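Local coordinates for protein R.Ecl18kI (Enterobacter cloacae, PDB 2GB7) that recognises the double-stranded DNA sequence 5'-CCNGG-3' as a type II restriction endonuclease and cleaves it ahead of the first C, at residues K157-V162 with T199-M204. The protein carries 1 engineered substitution. Numbering follows the deposited sequence.
Sequences KLVDLV and TGIREM. With nucleotides of chain B.
Met204 reaches across to Leu158 and Val159 with its thioether end, and the packing is closest there: SD lies 3.8 Å from Leu158 CD2 and 4.1 Å from Val159 CG2. The Met204 chain runs out extended, CG anti to the backbone N (chi1 -155°), and the bend at chi3 (-43°) turns CE toward Ile201 CD1, 3.7 Å away, leaving SD to meet Leu158 and Val159. A long, flexible methionine suits a place where it must span backbones that stay well apart, the CA atoms of Val159 and Met204 being 8.4 Å from each other. Val159, branched at CB, presents CG2 to the sulfur and, more loosely, to Ile201 CD1 at 4.4 Å. Leu158 and Ile201 bring apolar branches fit for burial.

Beyond this patch the character changes. Arg202 NE donates in the guanidinium plane to Glu203 OE2 at 2.8 Å, a salt bridge of charged residues suited to the solvent side. Gly200, just past helix 191-199, takes a positive phi, easy without a side chain. Lys157 lies beside the sugar-phosphate of DC2 of chain B.

Within this PDDEXK-type domain, Val192 of helix 191-199 covers Leu158 and Met204, and strand 177-181 lies between strands 161-163 and 204-207 in the mixed sheet.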
loop_
_atom_site.group_PDB
_atom_site.type_symbol
_atom_site.label_atom_id
_atom_site.label_comp_id
_atom_site.label_asym_id
_atom_site.label_seq_id
_atom_site.Cartn_x
_atom_site.Cartn_y
_atom_site.Cartn_z
ATOM N N LYS F 157 -5.881 3.890 -14.422
ATOM C CA LYS F 157 -5.877 5.071 -13.552
ATOM C C LYS F 157 -4.493 5.312 -12.918
ATOM O O LYS F 157 -4.222 6.392 -12.380
ATOM C CB LYS F 157 -7.001 5.014 -12.503
ATOM C CG LYS F 157 -8.420 4.871 -13.090
ATOM C CD LYS F 157 -8.715 5.920 -14.180
ATOM C CE LYS F 157 -10.148 5.805 -14.708
ATOM N NZ LYS F 157 -10.351 6.667 -15.916
ATOM N N LEU F 158 -3.582 4.352 -13.051
ATOM C CA LEU F 158 -2.225 4.523 -12.504
ATOM C C LEU F 158 -1.274 5.205 -13.551
ATOM O O LEU F 158 -0.135 5.547 -13.229
ATOM C CB LEU F 158 -1.782 3.161 -11.930
ATOM C CG LEU F 158 -0.505 2.463 -12.386
ATOM C CD1 LEU F 158 -0.384 1.099 -11.724
ATOM C CD2 LEU F 158 -0.442 2.342 -13.891
ATOM N N VAL F 159 -1.772 5.410 -14.761
ATOM C CA VAL F 159 -1.000 6.199 -15.726
ATOM C C VAL F 159 -1.211 7.639 -15.347
ATOM O O VAL F 159 -2.364 8.071 -15.157
ATOM C CB VAL F 159 -1.530 6.028 -17.127
ATOM C CG1 VAL F 159 -0.788 7.022 -18.083
ATOM C CG2 VAL F 159 -1.395 4.582 -17.561
ATOM N N ASP F 160 -0.115 8.367 -15.173
ATOM C CA ASP F 160 -0.165 9.774 -14.777
ATOM C C ASP F 160 -0.105 10.733 -15.952
ATOM O O ASP F 160 -0.806 11.745 -15.952
ATOM C CB ASP F 160 0.986 10.064 -13.849
ATOM C CG ASP F 160 0.821 9.348 -12.532
ATOM O OD1 ASP F 160 -0.320 9.346 -11.966
ATOM O OD2 ASP F 160 1.794 8.722 -12.082
ATOM N N LEU F 161 0.760 10.423 -16.917
ATOM C CA LEU F 161 0.972 11.300 -18.076
ATOM C C LEU F 161 0.880 10.525 -19.364
ATOM O O LEU F 161 1.380 9.413 -19.456
ATOM C CB LEU F 161 2.355 11.918 -18.011
ATOM C CG LEU F 161 2.631 12.727 -16.746
ATOM C CD1 LEU F 161 4.087 13.029 -16.576
ATOM C CD2 LEU F 161 1.764 13.994 -16.690
ATOM N N VAL F 162 0.227 11.134 -20.346
ATOM C CA VAL F 162 0.033 10.526 -21.647
ATOM C C VAL F 162 0.550 11.502 -22.709
ATOM O O VAL F 162 0.028 12.608 -22.842
ATOM C CB VAL F 162 -1.450 10.297 -21.922
ATOM C CG1 VAL F 162 -1.651 9.648 -23.301
ATOM C CG2 VAL F 162 -2.129 9.451 -20.793
ATOM N N THR F 199 -5.131 -3.398 -20.474
ATOM C CA THR F 199 -5.507 -2.418 -21.479
ATOM C C THR F 199 -4.669 -2.538 -22.744
ATOM O O THR F 199 -4.874 -1.762 -23.688
ATOM C CB THR F 199 -5.356 -0.983 -20.940
ATOM O OG1 THR F 199 -4.035 -0.812 -20.436
ATOM C CG2 THR F 199 -6.364 -0.740 -19.799
ATOM N N GLY F 200 -3.730 -3.479 -22.760
ATOM C CA GLY F 200 -2.931 -3.704 -24.002
ATOM C C GLY F 200 -1.872 -2.641 -24.213
ATOM O O GLY F 200 -1.395 -2.428 -25.332
ATOM N N ILE F 201 -1.477 -1.989 -23.135
ATOM C CA ILE F 201 -0.412 -0.999 -23.215
ATOM C C ILE F 201 0.838 -1.638 -23.824
ATOM O O ILE F 201 1.204 -2.762 -23.498
ATOM C CB ILE F 201 -0.172 -0.387 -21.822
ATOM C CG1 ILE F 201 -1.287 0.608 -21.574
ATOM C CG2 ILE F 201 1.189 0.285 -21.760
ATOM C CD1 ILE F 201 -1.417 0.973 -20.106
ATOM N N ARG F 202 1.450 -0.944 -24.792
ATOM C CA ARG F 202 2.632 -1.468 -25.457
ATOM C C ARG F 202 3.836 -1.492 -24.494
ATOM O O ARG F 202 4.528 -2.485 -24.364
ATOM C CB ARG F 202 2.977 -0.586 -26.657
ATOM C CG ARG F 202 4.171 -1.109 -27.452
ATOM C CD ARG F 202 4.559 -0.152 -28.596
ATOM N NE ARG F 202 4.931 1.164 -28.057
ATOM C CZ ARG F 202 4.150 2.248 -28.060
ATOM N NH1 ARG F 202 2.939 2.218 -28.611
ATOM N NH2 ARG F 202 4.595 3.374 -27.509
ATOM N N GLU F 203 4.027 -0.385 -23.793
ATOM C CA GLU F 203 5.107 -0.255 -22.837
ATOM C C GLU F 203 4.743 0.879 -21.906
ATOM O O GLU F 203 4.042 1.820 -22.288
ATOM C CB GLU F 203 6.424 0.058 -23.534
ATOM C CG GLU F 203 6.382 1.321 -24.365
ATOM C CD GLU F 203 7.545 1.407 -25.337
ATOM O OE1 GLU F 203 8.714 1.381 -24.844
ATOM O OE2 GLU F 203 7.290 1.520 -26.577
ATOM N N MET F 204 5.191 0.790 -20.668
ATOM C CA MET F 204 4.955 1.871 -19.708
ATOM C C MET F 204 6.255 2.182 -18.994
ATOM O O MET F 204 7.019 1.284 -18.602
ATOM C CB MET F 204 3.851 1.521 -18.684
ATOM C CG MET F 204 3.122 2.756 -18.038
ATOM S SD MET F 204 1.974 2.317 -16.759
ATOM C CE MET F 204 1.149 0.899 -17.472
ATOM P P DC B 2 -8.064 2.685 -8.933
ATOM O OP1 DC B 2 -8.528 2.585 -10.339
ATOM O OP2 DC B 2 -8.055 1.475 -8.073
ATOM O "O5'" DC B 2 -6.601 3.309 -8.942
ATOM C "C5'" DC B 2 -6.399 4.628 -9.433
ATOM C "C4'" DC B 2 -5.446 5.386 -8.542
ATOM O "O4'" DC B 2 -6.086 5.793 -7.306
ATOM C "C3'" DC B 2 -4.183 4.630 -8.144
ATOM O "O3'" DC B 2 -3.091 5.525 -8.282
ATOM C "C2'" DC B 2 -4.416 4.295 -6.680
ATOM C "C1'" DC B 2 -5.237 5.487 -6.216
ATOM N N1 DC B 2 -6.081 5.252 -5.030
ATOM C C2 DC B 2 -5.961 6.120 -3.933
ATOM O O2 DC B 2 -5.176 7.079 -4.007
ATOM N N3 DC B 2 -6.708 5.898 -2.827
ATOM C C4 DC B 2 -7.557 4.868 -2.794
ATOM N N4 DC B 2 -8.271 4.680 -1.681
ATOM C C5 DC B 2 -7.712 3.981 -3.900
ATOM C C6 DC B 2 -6.960 4.207 -4.987
#